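Local coordinates for galactose mutarotase-like protein (Clostridium acetobutylicum, PDB 3OS7) that probably binds carbohydrate and may interconvert the anomers of aldose sugars, as aldose 1-epimerases of the galactose mutarotase family do, at residues 203-208 and 286-291. Sequence-based numbering, arbitrary orientation.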
# COMPACT_ATOMS: atom_id res chain seq x y z
N VAL A 203 15.51 -6.95 4.06
CA VAL A 203 14.59 -6.41 3.04
C VAL A 203 15.32 -6.14 1.71
O VAL A 203 16.34 -5.47 1.69
CB VAL A 203 13.86 -5.15 3.52
CG1 VAL A 203 12.99 -4.59 2.37
CG2 VAL A 203 12.93 -5.49 4.72
N LYS A 204 14.79 -6.70 0.61
CA LYS A 204 15.26 -6.39 -0.75
C LYS A 204 14.17 -5.65 -1.48
O LYS A 204 12.99 -5.90 -1.24
CB LYS A 204 15.62 -7.66 -1.52
CG LYS A 204 16.76 -8.44 -0.87
CD LYS A 204 16.88 -9.84 -1.45
CE LYS A 204 18.09 -10.55 -0.86
NZ LYS A 204 18.33 -11.85 -1.52
N ILE A 205 14.55 -4.71 -2.32
CA ILE A 205 13.62 -3.90 -3.09
C ILE A 205 14.24 -3.63 -4.45
O ILE A 205 15.42 -3.29 -4.52
CB ILE A 205 13.34 -2.52 -2.44
CG1 ILE A 205 12.88 -2.65 -0.98
CG2 ILE A 205 12.27 -1.74 -3.26
CD1 ILE A 205 12.83 -1.28 -0.23
N SER A 206 13.44 -3.70 -5.51
CA SER A 206 13.97 -3.53 -6.88
C SER A 206 14.10 -2.04 -7.22
O SER A 206 13.38 -1.52 -8.07
CB SER A 206 13.08 -4.28 -7.89
OG SER A 206 11.74 -3.82 -7.87
N ILE A 207 15.01 -1.36 -6.53
CA ILE A 207 15.18 0.06 -6.65
C ILE A 207 15.98 0.42 -7.89
O ILE A 207 16.85 -0.33 -8.32
CB ILE A 207 15.83 0.68 -5.40
CG1 ILE A 207 17.23 0.10 -5.15
CG2 ILE A 207 14.92 0.50 -4.19
CD1 ILE A 207 18.07 0.85 -4.05
N ASP A 208 15.65 1.59 -8.44
CA ASP A 208 16.36 2.20 -9.55
C ASP A 208 17.23 3.33 -8.99
O ASP A 208 18.42 3.13 -8.78
CB ASP A 208 15.33 2.71 -10.57
CG ASP A 208 15.97 3.23 -11.86
OD1 ASP A 208 17.21 3.15 -12.01
OD2 ASP A 208 15.19 3.67 -12.73
N LEU A 286 8.51 4.06 -4.56
CA LEU A 286 8.27 3.35 -3.32
C LEU A 286 8.94 4.09 -2.18
O LEU A 286 10.07 4.60 -2.33
CB LEU A 286 8.82 1.94 -3.43
CG LEU A 286 8.69 1.02 -2.22
CD1 LEU A 286 8.51 -0.39 -2.69
CD2 LEU A 286 9.90 1.14 -1.28
N VAL A 287 8.21 4.16 -1.07
CA VAL A 287 8.72 4.72 0.18
C VAL A 287 8.89 3.54 1.13
O VAL A 287 8.02 2.68 1.22
CB VAL A 287 7.80 5.79 0.78
CG1 VAL A 287 8.20 6.10 2.24
CG2 VAL A 287 7.80 7.03 -0.12
N ILE A 288 10.05 3.47 1.77
CA ILE A 288 10.25 2.52 2.85
C ILE A 288 10.40 3.37 4.12
O ILE A 288 11.18 4.32 4.15
CB ILE A 288 11.44 1.56 2.64
CG1 ILE A 288 11.61 0.66 3.88
CG2 ILE A 288 12.76 2.30 2.25
CD1 ILE A 288 12.53 -0.49 3.71
N TRP A 289 9.64 3.01 5.14
CA TRP A 289 9.63 3.73 6.40
C TRP A 289 9.42 2.70 7.50
O TRP A 289 8.42 1.99 7.47
CB TRP A 289 8.50 4.75 6.41
CG TRP A 289 8.25 5.41 7.74
CD1 TRP A 289 9.00 6.37 8.34
CD2 TRP A 289 7.13 5.16 8.63
NE1 TRP A 289 8.43 6.74 9.54
CE2 TRP A 289 7.29 6.01 9.74
CE3 TRP A 289 6.04 4.28 8.60
CZ2 TRP A 289 6.38 6.02 10.80
CZ3 TRP A 289 5.14 4.29 9.66
CH2 TRP A 289 5.32 5.15 10.74
N ASN A 290 10.35 2.61 8.44
CA ASN A 290 10.26 1.56 9.47
C ASN A 290 9.89 2.08 10.88
O ASN A 290 10.09 1.35 11.83
CB ASN A 290 11.54 0.75 9.54
CG ASN A 290 12.74 1.57 10.03
OD1 ASN A 290 12.62 2.79 10.23
ND2 ASN A 290 13.89 0.92 10.20
N ASP A 291 9.39 3.32 10.98
CA ASP A 291 8.93 3.89 12.24
C ASP A 291 10.01 3.74 13.34
O ASP A 291 9.72 3.22 14.40
CB ASP A 291 7.61 3.23 12.67
CG ASP A 291 6.84 4.05 13.71
OD1 ASP A 291 7.34 5.11 14.16
OD2 ASP A 291 5.71 3.64 14.09
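Strand segments 203-205 and 286-289 face each other across a buried apolar layer, their short axes 10.6 Å apart at closest approach and running nearly antiparallel at 165°. That spacing is too wide for backbone pairing, so side chains alone bridge it. Alternation along each strand turns Val203 and Ile205 toward Leu286 and Ile288, whereas Val287 points away.

Ile205 carries most of the contact. Its CG1 lies anti to the carbonyl carbon (chi1 -54°), and the extended branch brings CD1 to both partners, 3.9 Å from CD2 of Leu286 and 4.0 Å from CD1 of Ile288. The shorter branch is used too, with Ile205 CG2 lying 4.0 Å from Leu286 CD1. Thus each methyl of the leucine fork meets one branch of the isoleucine, the two side chains meeting at a slant. Ile288 holds CG1 anti to its backbone N (chi1 177°) and extends CD1 toward the opposing strand, where Val203 CG1 lies 4.3 Å from Ile288 CD1. Beta-branched valine and isoleucine suit strands, the longer isoleucine and leucine chains span the gap, and none brings a polar side-chain group into the interior.

Strand 246-256 pairs antiparallel with both parent strands, 201-213 and 285-289, in the beta-sandwich fold of the galactose mutarotase family. Ile266 and Ala264 flank Val203 and Ile205; Tyr233 touches Ile205 and Ile288, while Ile300 of strand 297-303 packs on Leu286.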